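Local coordinates for SusD-like protein BACOVA_02651 (Bacteroides ovatus, PDB 5E75), which binds polysaccharide at the cell surface and probably captures xyloglucan before it is transported into the periplasm for degradation, at residues L224-N229 with N388-R393; G446-A451 with Y478-E483; G274-W279 with G344-M349; A25-R30 with V83-S88. All blocks are in the same frame, centred on the assembly; numbering follows the deposited sequence.

From the N terminus, interaction 4 comes first: it joins the segment 25-30, a 3-10 turn (25-28) and the residues after it, to helix 70-95 and closes its loop before any other contact opens. Interaction 1 then opens at 224-229 and closes on helix 382-393. Within that span lies interaction 3, where the loops 274-279 and 344-349 meet, opening and closing before helix 382-393 is reached. Interaction 2 follows in series, linking 446-451 to 478-483 around the strands between them. No two contacts cross along the chain, and none touches another. Interactions 2 and 4 lie on opposite sides of the chain's centre, their own centres about 42 Å apart.

Interaction 1. Residues L224-N229 with N388-R393; sequences LDLMTN and NRVRER
A salt-bridge network of Asp-225, Arg-389 and Glu-392 pins the loop after helix 205-221 to the last turns of helix 382-393 in the largely helical SusD fold. Arg-389 bends at chi2 and chi3, which turns its guanidinium back toward the loop. Its NH2 gives a fairly straight bond (161°) to Asp-225 OD1 at 3.0 Å; the acceptor lies in the guanidinium plane, yet is itself approached from above the carboxylate plane. On the helix side, NH1 pairs with Glu-392 OE1 at 2.9 Å. Water 1 joins NE of Arg-389 to Asp-225 OD1, while water 2 joins NH2 to the carbonyl of Leu-226, so every guanidinium nitrogen has a partner. Between the two arginines sits Leu-226: its CD1 is 3.8 Å from the carbonyl O of Arg-389, and its CB lies 3.7 Å from Arg-393 NH1, over that guanidinium's face. Arg-393, with CG anti to the backbone N (chi1 -170°), gives an NH1 bond of 2.9 Å to a lone pair of Met-227 O, in the carbonyl plane. Its charge is met outside the contact, NH1 by Glu-243, which also accepts from Met-227 N, and NH2 by Glu-414. With acidic partners at both guanidinium groups, the positive charges are probably balanced locally, which matters most for the buried Arg-393.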
loop_
_atom_site.group_PDB
_atom_site.type_symbol
_atom_site.label_atom_id
_atom_site.label_comp_id
_atom_site.label_asym_id
_atom_site.label_seq_id
_atom_site.Cartn_x
_atom_site.Cartn_y
_atom_site.Cartn_z
ATOM N N LEU A 224 20.496 -7.086 0.189
ATOM C CA LEU A 224 19.289 -7.441 -0.541
ATOM C C LEU A 224 19.290 -6.739 -1.881
ATOM O O LEU A 224 19.871 -5.663 -2.029
ATOM C CB LEU A 224 18.062 -7.014 0.269
ATOM C CG LEU A 224 17.957 -7.593 1.676
ATOM C CD1 LEU A 224 16.803 -6.947 2.432
ATOM C CD2 LEU A 224 17.794 -9.086 1.606
ATOM N N ASP A 225 18.630 -7.349 -2.856
ATOM C CA ASP A 225 18.505 -6.716 -4.164
ATOM C C ASP A 225 17.077 -6.809 -4.660
ATOM O O ASP A 225 16.270 -7.592 -4.169
ATOM C CB ASP A 225 19.455 -7.378 -5.169
ATOM C CG ASP A 225 19.841 -6.454 -6.338
ATOM O OD1 ASP A 225 19.414 -5.266 -6.404
ATOM O OD2 ASP A 225 20.615 -6.931 -7.196
ATOM N N LEU A 226 16.771 -5.989 -5.651
ATOM C CA LEU A 226 15.500 -6.104 -6.362
ATOM C C LEU A 226 15.408 -7.426 -7.121
ATOM O O LEU A 226 16.406 -7.895 -7.677
ATOM C CB LEU A 226 15.345 -4.971 -7.375
ATOM C CG LEU A 226 15.495 -3.547 -6.840
ATOM C CD1 LEU A 226 15.290 -2.594 -7.962
ATOM C CD2 LEU A 226 14.503 -3.257 -5.730
ATOM N N MET A 227 14.228 -8.041 -7.146
ATOM C CA MET A 227 14.018 -9.181 -8.034
ATOM C C MET A 227 14.314 -8.757 -9.484
ATOM O O MET A 227 13.984 -7.647 -9.904
ATOM C CB MET A 227 12.601 -9.736 -7.942
ATOM C CG MET A 227 12.248 -10.365 -6.593
ATOM S SD MET A 227 10.837 -11.498 -6.726
ATOM C CE MET A 227 11.645 -12.984 -7.329
ATOM N N THR A 228 14.931 -9.654 -10.250
ATOM C CA THR A 228 15.302 -9.358 -11.631
ATOM C C THR A 228 14.096 -8.993 -12.493
ATOM O O THR A 228 14.154 -8.068 -13.316
ATOM C CB THR A 228 16.042 -10.560 -12.246
ATOM O OG1 THR A 228 17.235 -10.812 -11.487
ATOM C CG2 THR A 228 16.404 -10.293 -13.692
ATOM N N ASN A 229 13.001 -9.724 -12.311
ATOM C CA ASN A 229 11.798 -9.511 -13.106
ATOM C C ASN A 229 10.668 -8.999 -12.236
ATOM O O ASN A 229 10.249 -9.677 -11.306
ATOM C CB ASN A 229 11.362 -10.819 -13.744
ATOM C CG ASN A 229 12.442 -11.441 -14.584
ATOM O OD1 ASN A 229 12.980 -10.804 -15.489
ATOM N ND2 ASN A 229 12.773 -12.695 -14.286
ATOM N N ASN A 388 17.535 4.965 -10.229
ATOM C CA ASN A 388 17.792 4.381 -11.532
ATOM C C ASN A 388 17.859 2.861 -11.533
ATOM O O ASN A 388 17.650 2.240 -12.585
ATOM C CB ASN A 388 19.021 5.035 -12.189
ATOM C CG ASN A 388 18.674 6.352 -12.845
ATOM O OD1 ASN A 388 17.576 6.527 -13.370
ATOM N ND2 ASN A 388 19.607 7.283 -12.828
ATOM N N ARG A 389 18.088 2.240 -10.371
ATOM C CA ARG A 389 17.984 0.794 -10.264
ATOM C C ARG A 389 16.533 0.355 -10.477
ATOM O O ARG A 389 16.280 -0.693 -11.068
ATOM C CB ARG A 389 18.484 0.293 -8.904
ATOM C CG ARG A 389 20.012 0.250 -8.752
ATOM C CD ARG A 389 20.633 -0.889 -9.564
ATOM N NE ARG A 389 20.128 -2.164 -9.082
ATOM C CZ ARG A 389 19.390 -3.032 -9.776
ATOM N NH1 ARG A 389 19.106 -2.838 -11.058
ATOM N NH2 ARG A 389 18.958 -4.138 -9.179
ATOM N N VAL A 390 15.585 1.159 -9.988
ATOM C CA VAL A 390 14.169 0.846 -10.187
ATOM C C VAL A 390 13.818 0.941 -11.687
ATOM O O VAL A 390 13.118 0.080 -12.244
ATOM C CB VAL A 390 13.272 1.746 -9.318
ATOM C CG1 VAL A 390 11.798 1.450 -9.577
ATOM C CG2 VAL A 390 13.587 1.547 -7.834
ATOM N N ARG A 391 14.308 1.988 -12.340
ATOM C CA ARG A 391 14.136 2.143 -13.789
ATOM C C ARG A 391 14.748 0.954 -14.540
ATOM O O ARG A 391 14.136 0.387 -15.465
ATOM C CB ARG A 391 14.841 3.417 -14.268
ATOM C CG ARG A 391 14.399 4.722 -13.604
ATOM C CD ARG A 391 13.122 5.276 -14.178
ATOM N NE ARG A 391 13.243 5.646 -15.596
ATOM C CZ ARG A 391 12.254 6.186 -16.298
ATOM N NH1 ARG A 391 11.091 6.460 -15.723
ATOM N NH2 ARG A 391 12.426 6.482 -17.585
ATOM N N GLU A 392 15.984 0.625 -14.183
ATOM C CA GLU A 392 16.728 -0.452 -14.829
ATOM C C GLU A 392 16.001 -1.792 -14.684
ATOM O O GLU A 392 15.919 -2.577 -15.631
ATOM C CB GLU A 392 18.128 -0.543 -14.222
ATOM C CG GLU A 392 19.054 -1.556 -14.839
ATOM C CD GLU A 392 20.449 -1.391 -14.298
ATOM O OE1 GLU A 392 20.598 -1.349 -13.059
ATOM O OE2 GLU A 392 21.394 -1.243 -15.109
ATOM N N ARG A 393 15.462 -2.067 -13.496
ATOM C CA ARG A 393 14.754 -3.319 -13.290
ATOM C C ARG A 393 13.505 -3.410 -14.171
ATOM O O ARG A 393 13.159 -4.495 -14.654
ATOM C CB ARG A 393 14.406 -3.495 -11.803
ATOM C CG ARG A 393 13.889 -4.883 -11.439
ATOM C CD ARG A 393 12.347 -5.010 -11.491
ATOM N NE ARG A 393 11.709 -4.209 -10.453
ATOM C CZ ARG A 393 11.612 -4.585 -9.181
ATOM N NH1 ARG A 393 12.069 -5.766 -8.788
ATOM N NH2 ARG A 393 11.058 -3.777 -8.284
HETATM O O HOH W 1 20.678 -2.796 -6.352
HETATM O O HOH W 2 17.745 -6.724 -9.879
#

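Interaction 2. Residues G446-A451 with Y478-E483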
loop_
_atom_site.group_PDB
_atom_site.type_symbol
_atom_site.label_atom_id
_atom_site.label_comp_id
_atom_site.label_asym_id
_atom_site.label_seq_id
_atom_site.Cartn_x
_atom_site.Cartn_y
_atom_site.Cartn_z
ATOM N N GLY A 446 -13.024 9.681 -12.175
ATOM C CA GLY A 446 -14.395 9.314 -12.509
ATOM C C GLY A 446 -14.672 9.233 -13.999
ATOM O O GLY A 446 -15.709 8.698 -14.391
ATOM N N TYR A 447 -13.774 9.768 -14.819
ATOM C CA TYR A 447 -13.856 9.557 -16.262
ATOM C C TYR A 447 -13.317 8.179 -16.582
ATOM O O TYR A 447 -12.293 7.764 -16.050
ATOM C CB TYR A 447 -13.027 10.580 -17.029
ATOM C CG TYR A 447 -13.629 11.947 -17.131
ATOM C CD1 TYR A 447 -13.597 12.823 -16.060
ATOM C CD2 TYR A 447 -14.213 12.372 -18.317
ATOM C CE1 TYR A 447 -14.150 14.091 -16.162
ATOM C CE2 TYR A 447 -14.758 13.627 -18.430
ATOM C CZ TYR A 447 -14.732 14.479 -17.352
ATOM O OH TYR A 447 -15.274 15.736 -17.483
ATOM N N ARG A 448 -14.011 7.471 -17.454
ATOM C CA ARG A 448 -13.610 6.137 -17.883
ATOM C C ARG A 448 -14.041 6.070 -19.336
ATOM O O ARG A 448 -14.660 7.005 -19.838
ATOM C CB ARG A 448 -14.300 5.066 -17.041
ATOM C CG ARG A 448 -15.808 5.184 -17.080
ATOM C CD ARG A 448 -16.487 4.363 -16.027
ATOM N NE ARG A 448 -17.884 4.758 -15.848
ATOM C CZ ARG A 448 -18.922 4.159 -16.430
ATOM N NH1 ARG A 448 -18.741 3.129 -17.250
ATOM N NH2 ARG A 448 -20.153 4.596 -16.189
ATOM N N THR A 449 -13.707 4.992 -20.027
ATOM C CA THR A 449 -14.017 4.935 -21.450
ATOM C C THR A 449 -14.212 3.489 -21.877
ATOM O O THR A 449 -13.656 2.580 -21.270
ATOM C CB THR A 449 -12.938 5.666 -22.259
ATOM O OG1 THR A 449 -13.494 6.130 -23.497
ATOM C CG2 THR A 449 -11.707 4.801 -22.510
ATOM N N ASP A 450 -15.027 3.291 -22.910
ATOM C CA ASP A 450 -15.451 1.958 -23.310
ATOM C C ASP A 450 -14.353 1.118 -23.923
ATOM O O ASP A 450 -14.328 -0.105 -23.735
ATOM C CB ASP A 450 -16.555 2.053 -24.355
ATOM C CG ASP A 450 -17.908 2.359 -23.768
ATOM O OD1 ASP A 450 -18.107 2.196 -22.549
ATOM O OD2 ASP A 450 -18.794 2.743 -24.564
ATOM N N ALA A 451 -13.459 1.749 -24.679
ATOM C CA ALA A 451 -12.453 1.014 -25.418
ATOM C C ALA A 451 -11.070 1.610 -25.292
ATOM O O ALA A 451 -10.846 2.794 -25.549
ATOM C CB ALA A 451 -12.843 0.919 -26.906
ATOM N N TYR A 478 -15.243 11.117 -26.316
ATOM C CA TYR A 478 -15.904 9.812 -26.289
ATOM C C TYR A 478 -15.790 9.108 -24.939
ATOM O O TYR A 478 -16.286 7.994 -24.781
ATOM C CB TYR A 478 -15.333 8.913 -27.377
ATOM C CG TYR A 478 -15.564 9.468 -28.756
ATOM C CD1 TYR A 478 -16.834 9.471 -29.309
ATOM C CD2 TYR A 478 -14.522 10.002 -29.497
ATOM C CE1 TYR A 478 -17.060 9.982 -30.570
ATOM C CE2 TYR A 478 -14.739 10.523 -30.757
ATOM C CZ TYR A 478 -16.011 10.507 -31.282
ATOM O OH TYR A 478 -16.233 11.022 -32.543
ATOM N N TYR A 479 -15.142 9.746 -23.971
ATOM C CA TYR A 479 -15.084 9.199 -22.620
ATOM C C TYR A 479 -16.456 9.292 -21.977
ATOM O O TYR A 479 -17.277 10.130 -22.357
ATOM C CB TYR A 479 -14.102 9.971 -21.729
ATOM C CG TYR A 479 -12.651 10.000 -22.155
ATOM C CD1 TYR A 479 -12.182 9.260 -23.235
ATOM C CD2 TYR A 479 -11.739 10.790 -21.458
ATOM C CE1 TYR A 479 -10.851 9.317 -23.609
ATOM C CE2 TYR A 479 -10.426 10.850 -21.826
ATOM C CZ TYR A 479 -9.984 10.116 -22.895
ATOM O OH TYR A 479 -8.659 10.192 -23.244
ATOM N N THR A 480 -16.699 8.431 -20.999
ATOM C CA THR A 480 -17.883 8.523 -20.166
ATOM C C THR A 480 -17.532 9.429 -18.999
ATOM O O THR A 480 -16.650 9.111 -18.196
ATOM C CB THR A 480 -18.314 7.131 -19.665
ATOM O OG1 THR A 480 -18.564 6.276 -20.792
ATOM C CG2 THR A 480 -19.563 7.221 -18.806
ATOM N N ALA A 481 -18.184 10.582 -18.917
ATOM C CA ALA A 481 -17.931 11.505 -17.818
ATOM C C ALA A 481 -18.661 11.068 -16.550
ATOM O O ALA A 481 -19.698 10.412 -16.614
ATOM C CB ALA A 481 -18.321 12.929 -18.208
ATOM N N PRO A 482 -18.107 11.407 -15.385
ATOM C CA PRO A 482 -18.773 11.057 -14.130
ATOM C C PRO A 482 -20.059 11.860 -13.927
ATOM O O PRO A 482 -20.219 12.914 -14.539
ATOM C CB PRO A 482 -17.734 11.434 -13.068
ATOM C CG PRO A 482 -16.835 12.408 -13.739
ATOM C CD PRO A 482 -16.774 11.992 -15.165
ATOM N N GLU A 483 -20.962 11.350 -13.095
ATOM C CA GLU A 483 -22.204 12.052 -12.790
ATOM C C GLU A 483 -21.883 13.440 -12.264
ATOM O O GLU A 483 -22.506 14.429 -12.653
ATOM C CB GLU A 483 -23.023 11.284 -11.751
ATOM C CG GLU A 483 -23.563 9.949 -12.232
ATOM C CD GLU A 483 -24.519 9.315 -11.236
ATOM O OE1 GLU A 483 -24.557 9.768 -10.072
ATOM O OE2 GLU A 483 -25.236 8.364 -11.620
HETATM O O HOH W 3 -16.747 5.557 -23.463
#
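Residues 446-451 and 478-483 run antiparallel and meet in a single beta bridge, Arg-448 with Thr-480, a hydrogen-bonded pair. Arg-448 N donates to Thr-480 O at 3.2 Å, and the return bond from Thr-480 N to Arg-448 O is shorter, 2.7 Å, and nearly along the C=O axis. Beside the bridge, Tyr-447 offers one ring face to the facing chain. Pro-482 CD stands 3.5 Å from the ring centroid, 18° off the normal, and Ala-481 CA adds a second CH-pi contact on that face. Tyr-479 CB reaches the edge of the same ring. Across the bridge from Tyr-447, the methyl CG2 of Thr-480 lies over a face of the Arg-448 guanidinium, 3.8 Å from NH2. Gly-446, with phi of 91°, brings its backbone against Pro-482, where a CB would collide with the proline CB. Further out, Trp-444 meets Tyr-447 edge-to-face, and Thr-449 OG1 is bonded to Gly-463 O. Asp-450 and Ala-451 both face Gly-463 in a classic beta bulge, where the chain enters strand 451-454. At this end water 3 spans the segments, accepting from Asp-450 N at 2.9 Å and donating to Tyr-478 O at 2.8 Å.

Interaction 3. Residues G274-W279 with G344-M349; sequences GGVNCW and GKVKQM
Met-349 leaves CB with CG anti to its carbonyl carbon, and chi2 of 180° carries the chain straight on to the sulfur. CG comes first to the Trp-279 indole, 3.9 Å from CH2. SD follows along the rim, 4.0 Å from the same CH2, and lies exactly off the ring edge, 90° from the normal of the six-membered ring. The bend at chi3 (-100°) then brings the methyl CE to 3.8 Å from CH2, near the ring plane. An alanine here would remove CG, SD and CE and would probably leave that indole edge less well held, although Trp-279 NE1 is bonded to Asp-265. One residue earlier, Gln-348 is extended through chi1 and chi2, and its OE1 accepts from Asn-277 ND2 at 3.0 Å, in the carbonyl plane. Val-276 packs mainly on backbone: CG1 is 3.3 Å from Gln-348 N and CG2 is 3.7 Å from Val-346 O, with the Val-346 side chain (CG1) a little farther, 4.2 Å from CG2. Ser-264 OG ties the two loops together, bonded to both Asn-277 O and Met-349 N. With neither segment in a regular helix or strand, this is side-chain pairing of two surface loops in the SusD-family region, completed by an edge-type Met-aromatic contact.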
loop_
_atom_site.group_PDB
_atom_site.type_symbol
_atom_site.label_atom_id
_atom_site.label_comp_id
_atom_site.label_asym_id
_atom_site.label_seq_id
_atom_site.Cartn_x
_atom_site.Cartn_y
_atom_site.Cartn_z
ATOM N N GLY A 274 -9.162 -19.726 -13.431
ATOM C CA GLY A 274 -9.344 -21.164 -13.570
ATOM C C GLY A 274 -10.760 -21.621 -13.255
ATOM O O GLY A 274 -10.978 -22.769 -12.834
ATOM N N GLY A 275 -11.725 -20.725 -13.422
ATOM C CA GLY A 275 -13.117 -21.048 -13.168
ATOM C C GLY A 275 -13.635 -20.648 -11.799
ATOM O O GLY A 275 -14.820 -20.772 -11.517
ATOM N N VAL A 276 -12.751 -20.168 -10.928
ATOM C CA VAL A 276 -13.146 -19.728 -9.594
ATOM C C VAL A 276 -14.005 -18.451 -9.675
ATOM O O VAL A 276 -13.673 -17.520 -10.411
ATOM C CB VAL A 276 -11.886 -19.491 -8.733
ATOM C CG1 VAL A 276 -12.210 -18.686 -7.475
ATOM C CG2 VAL A 276 -11.237 -20.830 -8.381
ATOM N N ASN A 277 -15.090 -18.396 -8.908
ATOM C CA ASN A 277 -16.032 -17.287 -8.959
ATOM C C ASN A 277 -15.363 -15.955 -8.643
ATOM O O ASN A 277 -14.539 -15.870 -7.730
ATOM C CB ASN A 277 -17.192 -17.518 -7.990
ATOM C CG ASN A 277 -18.048 -18.704 -8.381
ATOM O OD1 ASN A 277 -18.257 -18.981 -9.564
ATOM N ND2 ASN A 277 -18.544 -19.420 -7.383
ATOM N N CYS A 278 -15.733 -14.924 -9.398
ATOM C CA CYS A 278 -15.183 -13.576 -9.206
ATOM C C CYS A 278 -16.152 -12.579 -9.814
ATOM O O CYS A 278 -17.069 -12.979 -10.534
ATOM C CB CYS A 278 -13.798 -13.475 -9.832
ATOM S SG CYS A 278 -13.765 -13.814 -11.573
ATOM N N TRP A 279 -15.964 -11.286 -9.549
ATOM C CA TRP A 279 -16.962 -10.294 -9.932
ATOM C C TRP A 279 -16.420 -8.858 -10.023
ATOM O O TRP A 279 -17.173 -7.897 -9.899
ATOM C CB TRP A 279 -18.124 -10.341 -8.936
ATOM C CG TRP A 279 -17.680 -10.348 -7.493
ATOM C CD1 TRP A 279 -17.278 -9.276 -6.749
ATOM C CD2 TRP A 279 -17.612 -11.490 -6.625
ATOM N NE1 TRP A 279 -16.958 -9.683 -5.468
ATOM C CE2 TRP A 279 -17.149 -11.035 -5.370
ATOM C CE3 TRP A 279 -17.887 -12.850 -6.794
ATOM C CZ2 TRP A 279 -16.970 -11.903 -4.278
ATOM C CZ3 TRP A 279 -17.697 -13.706 -5.718
ATOM C CH2 TRP A 279 -17.248 -13.227 -4.476
ATOM N N GLY A 344 -2.804 -25.293 -6.185
ATOM C CA GLY A 344 -4.209 -25.481 -5.890
ATOM C C GLY A 344 -4.817 -24.430 -4.984
ATOM O O GLY A 344 -5.999 -24.516 -4.658
ATOM N N LYS A 345 -4.031 -23.426 -4.594
ATOM C CA LYS A 345 -4.442 -22.504 -3.540
ATOM C C LYS A 345 -5.138 -21.236 -4.054
ATOM O O LYS A 345 -4.803 -20.120 -3.656
ATOM C CB LYS A 345 -3.224 -22.095 -2.711
ATOM C CG LYS A 345 -2.473 -23.246 -2.039
ATOM C CD LYS A 345 -1.196 -22.742 -1.389
ATOM C CE LYS A 345 -0.555 -23.814 -0.520
ATOM N NZ LYS A 345 0.781 -23.387 -0.030
ATOM N N VAL A 346 -6.094 -21.413 -4.952
ATOM C CA VAL A 346 -6.946 -20.324 -5.423
ATOM C C VAL A 346 -8.382 -20.816 -5.282
ATOM O O VAL A 346 -8.751 -21.823 -5.886
ATOM C CB VAL A 346 -6.669 -19.946 -6.888
ATOM C CG1 VAL A 346 -7.675 -18.888 -7.364
ATOM C CG2 VAL A 346 -5.236 -19.451 -7.071
ATOM N N LYS A 347 -9.184 -20.128 -4.475
ATOM C CA LYS A 347 -10.602 -20.436 -4.311
ATOM C C LYS A 347 -11.358 -19.128 -4.212
ATOM O O LYS A 347 -10.746 -18.059 -4.161
ATOM C CB LYS A 347 -10.846 -21.279 -3.050
ATOM C CG LYS A 347 -10.436 -22.733 -3.183
ATOM C CD LYS A 347 -10.789 -23.550 -1.943
ATOM C CE LYS A 347 -10.693 -25.061 -2.213
ATOM N NZ LYS A 347 -11.914 -25.699 -2.861
ATOM N N GLN A 348 -12.685 -19.188 -4.241
ATOM C CA GLN A 348 -13.503 -17.992 -4.102
ATOM C C GLN A 348 -13.056 -17.218 -2.865
ATOM O O GLN A 348 -12.910 -17.795 -1.784
ATOM C CB GLN A 348 -14.984 -18.360 -3.988
ATOM C CG GLN A 348 -15.907 -17.170 -3.829
ATOM C CD GLN A 348 -17.369 -17.571 -3.792
ATOM O OE1 GLN A 348 -17.945 -17.911 -4.812
ATOM N NE2 GLN A 348 -17.969 -17.538 -2.610
ATOM N N MET A 349 -12.821 -15.918 -3.034
ATOM C CA MET A 349 -12.395 -15.057 -1.942
ATOM C C MET A 349 -11.203 -15.649 -1.192
ATOM O O MET A 349 -11.140 -15.580 0.033
ATOM C CB MET A 349 -13.571 -14.771 -0.994
ATOM C CG MET A 349 -14.686 -14.015 -1.695
ATOM S SD MET A 349 -16.114 -13.644 -0.640
ATOM C CE MET A 349 -17.255 -14.928 -1.107
#

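Interaction 4. Residues A25-R30 with V83-S88; sequences APLYNR and VTMANS
Met-85 points from helix 70-95 straight at the 3-10 turn that follows helix 17-24, and the turn receives it with Pro-26 and Leu-27. CG is anti to the backbone N (chi1 -172°) and chi2 is also extended, so the side chain reaches fully outward before chi3 (-63°) bends its methyl aside. The sulfur ends on the peptide that joins the two turn residues, SD being 3.7 Å from Pro-26 C and equally far from Leu-27 N. Pro-26 CB lies 3.8 Å from the same sulfur. Leu-27 crosses the methionine obliquely: its CD2 touches Met-85 CG at 3.7 Å and continues to the helix backbone, 3.8 Å from Ala-86 N. The bent-back CE meets Arg-30 CG at 4.2 Å, alongside an extended arginine chain whose guanidinium makes a cation-pi contact with Tyr-257. An alanine in place of Met-85 would remove CG, SD and CE and would probably strip the turn of most of its packing against this helix. The turn has its own backbone bond, Tyr-28 N to Ala-25 O at 3.0 Å, and just beyond it Arg-30 N donates to Asn-29 OD1 at 2.7 Å. Both sides also rest on helix 103-125, Tyr-28 through Met-116 and Ala-86 through Ala-113. Such apolar packing of a turn and neighbouring helices is consistent with the TPR-related, helical N-terminal region of SusD proteins.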
loop_
_atom_site.group_PDB
_atom_site.type_symbol
_atom_site.label_atom_id
_atom_site.label_comp_id
_atom_site.label_asym_id
_atom_site.label_seq_id
_atom_site.Cartn_x
_atom_site.Cartn_y
_atom_site.Cartn_z
ATOM N N ALA A 25 2.742 -14.785 15.492
ATOM C CA ALA A 25 2.437 -15.014 14.076
ATOM C C ALA A 25 1.161 -14.302 13.615
ATOM O O ALA A 25 1.145 -13.757 12.522
ATOM C CB ALA A 25 2.373 -16.506 13.788
ATOM N N PRO A 26 0.112 -14.246 14.450
ATOM C CA PRO A 26 -1.098 -13.563 13.969
ATOM C C PRO A 26 -0.947 -12.047 13.749
ATOM O O PRO A 26 -1.818 -11.439 13.111
ATOM C CB PRO A 26 -2.129 -13.845 15.067
ATOM C CG PRO A 26 -1.623 -15.073 15.781
ATOM C CD PRO A 26 -0.134 -14.951 15.726
ATOM N N LEU A 27 0.128 -11.436 14.246
ATOM C CA LEU A 27 0.416 -10.034 13.912
ATOM C C LEU A 27 0.604 -9.799 12.419
ATOM O O LEU A 27 0.512 -8.668 11.949
ATOM C CB LEU A 27 1.679 -9.557 14.634
ATOM C CG LEU A 27 1.608 -9.375 16.146
ATOM C CD1 LEU A 27 3.003 -9.157 16.706
ATOM C CD2 LEU A 27 0.700 -8.208 16.516
ATOM N N TYR A 28 0.879 -10.871 11.686
ATOM C CA TYR A 28 1.132 -10.777 10.258
ATOM C C TYR A 28 -0.081 -11.131 9.407
ATOM O O TYR A 28 -0.004 -11.042 8.188
ATOM C CB TYR A 28 2.276 -11.709 9.866
ATOM C CG TYR A 28 3.636 -11.332 10.427
ATOM C CD1 TYR A 28 4.023 -11.687 11.725
ATOM C CD2 TYR A 28 4.553 -10.661 9.641
ATOM C CE1 TYR A 28 5.282 -11.347 12.214
ATOM C CE2 TYR A 28 5.804 -10.318 10.126
ATOM C CZ TYR A 28 6.165 -10.663 11.397
ATOM O OH TYR A 28 7.416 -10.291 11.837
ATOM N N ASN A 29 -1.188 -11.552 10.016
ATOM C CA ASN A 29 -2.369 -11.917 9.224
ATOM C C ASN A 29 -3.675 -11.557 9.919
ATOM O O ASN A 29 -4.307 -10.573 9.565
ATOM C CB ASN A 29 -2.324 -13.388 8.738
ATOM C CG ASN A 29 -1.835 -14.382 9.787
ATOM O OD1 ASN A 29 -2.355 -14.452 10.906
ATOM N ND2 ASN A 29 -0.867 -15.205 9.395
ATOM N N ARG A 30 -4.061 -12.327 10.934
ATOM C CA ARG A 30 -5.298 -12.078 11.648
ATOM C C ARG A 30 -5.462 -10.612 12.068
ATOM O O ARG A 30 -6.545 -10.038 11.956
ATOM C CB ARG A 30 -5.357 -13.001 12.874
ATOM C CG ARG A 30 -6.606 -12.873 13.696
ATOM C CD ARG A 30 -6.624 -13.929 14.796
ATOM N NE ARG A 30 -7.869 -13.872 15.551
ATOM C CZ ARG A 30 -8.314 -14.840 16.345
ATOM N NH1 ARG A 30 -7.620 -15.961 16.497
ATOM N NH2 ARG A 30 -9.466 -14.682 16.987
ATOM N N VAL A 83 -3.232 -2.565 16.477
ATOM C CA VAL A 83 -2.744 -1.883 17.657
ATOM C C VAL A 83 -3.043 -2.699 18.904
ATOM O O VAL A 83 -2.154 -2.911 19.730
ATOM C CB VAL A 83 -3.378 -0.475 17.794
ATOM C CG1 VAL A 83 -3.014 0.167 19.140
ATOM C CG2 VAL A 83 -2.963 0.421 16.603
ATOM N N THR A 84 -4.286 -3.145 19.059
ATOM C CA THR A 84 -4.638 -3.855 20.290
ATOM C C THR A 84 -4.003 -5.241 20.338
ATOM O O THR A 84 -3.608 -5.692 21.421
ATOM C CB THR A 84 -6.145 -3.909 20.518
ATOM O OG1 THR A 84 -6.753 -4.603 19.458
ATOM C CG2 THR A 84 -6.739 -2.511 20.607
ATOM N N MET A 85 -3.865 -5.928 19.210
ATOM C CA MET A 85 -3.094 -7.185 19.234
ATOM C C MET A 85 -1.624 -6.970 19.623
ATOM O O MET A 85 -1.038 -7.762 20.376
ATOM C CB MET A 85 -3.166 -7.950 17.909
ATOM C CG MET A 85 -2.519 -9.328 18.052
ATOM S SD MET A 85 -2.515 -10.354 16.588
ATOM C CE MET A 85 -4.255 -10.559 16.331
ATOM N N ALA A 86 -1.007 -5.931 19.076
ATOM C CA ALA A 86 0.363 -5.578 19.438
ATOM C C ALA A 86 0.452 -5.358 20.951
ATOM O O ALA A 86 1.373 -5.856 21.619
ATOM C CB ALA A 86 0.808 -4.318 18.684
ATOM N N ASN A 87 -0.492 -4.593 21.491
ATOM C CA ASN A 87 -0.499 -4.325 22.930
ATOM C C ASN A 87 -0.646 -5.622 23.745
ATOM O O ASN A 87 0.025 -5.808 24.767
ATOM C CB ASN A 87 -1.599 -3.326 23.287
ATOM C CG ASN A 87 -1.360 -1.960 22.692
ATOM O OD1 ASN A 87 -0.253 -1.647 22.244
ATOM N ND2 ASN A 87 -2.391 -1.131 22.708
ATOM N N SER A 88 -1.484 -6.528 23.263
ATOM C CA SER A 88 -1.674 -7.807 23.941
ATOM C C SER A 88 -0.405 -8.646 23.911
ATOM O O SER A 88 -0.052 -9.280 24.921
ATOM C CB SER A 88 -2.825 -8.578 23.328
ATOM O OG SER A 88 -4.064 -7.964 23.628
#